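Local coordinates for ferric uptake regulation protein (PDB 2W57) that probably represses iron-uptake genes as a metal-responsive, DNA-binding dimer of the ferric uptake regulator family, at residues D104-I107 with E108-K112. Residues are numbered along the deposited sequence; the frame is centred on the assembly and turned at random.
Sequences DDVI and EQRQK. With ZN (zinc ion), chain C.
With CG turned anti to its own carbonyl carbon (chi1 -68°) and the chain bent again at chi2 (-46°), E108 folds back over the first turn of helix 105-117, laying CG beside the carbonyl O of D104 and sending its carboxylate out to zinc. E108 OE2 binds zinc at 2.1 Å, whereas E108 OE1 stays 3.2 Å from it; H87, D89 and H125 complete the site. A water donates to E108 OE2 at 2.7 Å and accepts a longer bond from D104 N, tying the ligand to the helix start. D104 is the N-cap: D104 OD2 accepts from I107 N at 3.0 Å, on the anti side of the carboxylate and 25° out of its plane, while its backbone O receives E108 N. Three further i to i+4 bonds carry the helix on to Q111. R110 bends beside V106, R110 CG lying 4.2 Å from V106 CG1, and its NH2 forms a salt bridge with D104 of the second subunit; D104 is bridged likewise by R110 of that subunit. I107 packs on L127 of strand 121-132 and on I114 of the second subunit. The helix start thus places a zinc ligand beside salt bridges of the dimer interface, and the metal and water probably favour an ionised E108.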
ATOM      1  N   ASP A 104      14.578  -5.792 -11.639  1.00 37.50           N
ATOM      2  CA  ASP A 104      14.795  -6.946 -12.484  1.00 37.55           C
ATOM      3  C   ASP A 104      14.272  -6.687 -13.894  1.00 37.92           C
ATOM      4  O   ASP A 104      13.128  -6.263 -14.061  1.00 38.22           O
ATOM      5  CB  ASP A 104      14.079  -8.145 -11.878  1.00 37.50           C
ATOM      6  CG  ASP A 104      14.465  -9.452 -12.535  1.00 38.08           C
ATOM      7  OD1 ASP A 104      15.647  -9.861 -12.406  1.00 38.35           O
ATOM      8  OD2 ASP A 104      13.580 -10.076 -13.169  1.00 37.78           O
ATOM      9  N   ASP A 105      15.109  -6.952 -14.899  1.00 38.06           N
ATOM     10  CA  ASP A 105      14.755  -6.767 -16.318  1.00 38.04           C
ATOM     11  C   ASP A 105      13.651  -7.707 -16.795  1.00 37.39           C
ATOM     12  O   ASP A 105      12.784  -7.314 -17.582  1.00 37.13           O
ATOM     13  CB  ASP A 105      15.985  -6.988 -17.202  1.00 38.49           C
ATOM     14  CG  ASP A 105      17.149  -6.123 -16.796  1.00 40.17           C
ATOM     15  OD1 ASP A 105      16.971  -4.884 -16.742  1.00 42.24           O
ATOM     16  OD2 ASP A 105      18.239  -6.681 -16.530  1.00 42.04           O
ATOM     17  N   VAL A 106      13.710  -8.952 -16.334  1.00 36.63           N
ATOM     18  CA  VAL A 106      12.772  -9.974 -16.782  1.00 36.28           C
ATOM     19  C   VAL A 106      11.364  -9.635 -16.270  1.00 36.09           C
ATOM     20  O   VAL A 106      10.393  -9.622 -17.046  1.00 35.88           O
ATOM     21  CB  VAL A 106      13.221 -11.406 -16.359  1.00 36.31           C
ATOM     22  CG1 VAL A 106      12.189 -12.436 -16.775  1.00 36.02           C
ATOM     23  CG2 VAL A 106      14.598 -11.756 -16.959  1.00 35.68           C
ATOM     24  N   ILE A 107      11.272  -9.331 -14.975  1.00 35.50           N
ATOM     25  CA  ILE A 107      10.025  -8.866 -14.383  1.00 35.00           C
ATOM     26  C   ILE A 107       9.529  -7.609 -15.094  1.00 34.99           C
ATOM     27  O   ILE A 107       8.378  -7.566 -15.530  1.00 34.98           O
ATOM     28  CB  ILE A 107      10.146  -8.628 -12.862  1.00 34.99           C
ATOM     29  CG1 ILE A 107      10.385  -9.959 -12.144  1.00 33.94           C
ATOM     30  CG2 ILE A 107       8.891  -7.923 -12.317  1.00 34.55           C
ATOM     31  CD1 ILE A 107      10.805  -9.815 -10.716  1.00 32.43           C
ATOM     32  N   GLU A 108      10.392  -6.608 -15.246  1.00 34.84           N
ATOM     33  CA  GLU A 108       9.990  -5.394 -15.952  1.00 35.10           C
ATOM     34  C   GLU A 108       9.369  -5.727 -17.308  1.00 35.31           C
ATOM     35  O   GLU A 108       8.292  -5.230 -17.619  1.00 35.58           O
ATOM     36  CB  GLU A 108      11.144  -4.393 -16.105  1.00 35.06           C
ATOM     37  CG  GLU A 108      11.648  -3.731 -14.804  1.00 35.52           C
ATOM     38  CD  GLU A 108      10.533  -3.222 -13.880  1.00 36.42           C
ATOM     39  OE1 GLU A 108       9.498  -2.717 -14.370  1.00 37.01           O
ATOM     40  OE2 GLU A 108      10.700  -3.333 -12.649  1.00 36.31           O
ATOM     41  N   GLN A 109      10.020  -6.599 -18.081  1.00 35.68           N
ATOM     42  CA  GLN A 109       9.519  -7.012 -19.407  1.00 35.82           C
ATOM     43  C   GLN A 109       8.200  -7.783 -19.348  1.00 35.95           C
ATOM     44  O   GLN A 109       7.293  -7.533 -20.150  1.00 35.96           O
ATOM     45  CB  GLN A 109      10.581  -7.825 -20.165  1.00 36.04           C
ATOM     46  CG  GLN A 109      10.150  -8.368 -21.556  1.00 36.51           C
ATOM     47  CD  GLN A 109       9.684  -7.276 -22.539  1.00 37.90           C
ATOM     48  OE1 GLN A 109       9.976  -6.080 -22.374  1.00 38.33           O
ATOM     49  NE2 GLN A 109       8.954  -7.696 -23.570  1.00 37.52           N
ATOM     50  N   ARG A 110       8.091  -8.706 -18.397  1.00 35.98           N
ATOM     51  CA  ARG A 110       6.890  -9.529 -18.268  1.00 36.24           C
ATOM     52  C   ARG A 110       5.625  -8.712 -18.028  1.00 36.40           C
ATOM     53  O   ARG A 110       4.584  -8.988 -18.623  1.00 36.50           O
ATOM     54  CB  ARG A 110       7.069 -10.571 -17.169  1.00 36.15           C
ATOM     55  CG  ARG A 110       8.098 -11.649 -17.495  1.00 36.46           C
ATOM     56  CD  ARG A 110       7.781 -12.410 -18.786  1.00 36.44           C
ATOM     57  NE  ARG A 110       6.485 -13.082 -18.736  1.00 36.81           N
ATOM     58  CZ  ARG A 110       5.550 -13.003 -19.680  1.00 37.60           C
ATOM     59  NH1 ARG A 110       5.750 -12.290 -20.791  1.00 38.18           N
ATOM     60  NH2 ARG A 110       4.409 -13.659 -19.522  1.00 36.74           N
ATOM     61  N   GLN A 111       5.738  -7.698 -17.169  1.00 36.76           N
ATOM     62  CA  GLN A 111       4.651  -6.761 -16.862  1.00 36.73           C
ATOM     63  C   GLN A 111       4.051  -6.129 -18.128  1.00 37.17           C
ATOM     64  O   GLN A 111       2.827  -6.085 -18.281  1.00 37.06           O
ATOM     65  CB  GLN A 111       5.146  -5.677 -15.885  1.00 36.56           C
ATOM     66  CG  GLN A 111       5.631  -6.220 -14.526  1.00 35.91           C
ATOM     67  CD  GLN A 111       6.178  -5.152 -13.588  1.00 36.40           C
ATOM     68  OE1 GLN A 111       6.401  -4.009 -13.987  1.00 37.53           O
ATOM     69  NE2 GLN A 111       6.415  -5.529 -12.336  1.00 35.83           N
ATOM     70  N   LYS A 112       4.924  -5.668 -19.030  1.00 37.77           N
ATOM     71  CA  LYS A 112       4.531  -5.070 -20.320  1.00 38.18           C
ATOM     72  C   LYS A 112       3.708  -6.038 -21.164  1.00 38.45           C
ATOM     73  O   LYS A 112       2.752  -5.642 -21.831  1.00 38.39           O
ATOM     74  CB  LYS A 112       5.772  -4.659 -21.122  1.00 38.03           C
ATOM     75  CG  LYS A 112       6.792  -3.815 -20.375  1.00 38.42           C
ATOM     76  CD  LYS A 112       6.884  -2.396 -20.916  1.00 39.02           C
ATOM     77  CE  LYS A 112       8.184  -1.741 -20.449  1.00 39.78           C
ATOM     78  NZ  LYS A 112       8.656  -0.631 -21.333  1.00 40.07           N
TER
HETATM   79 ZN    ZN C 201       9.502  -2.453 -11.179  1.00 40.76          ZN
HETATM   80  O   HOH W   1      11.390  -5.372 -11.073  1.00 44.42           O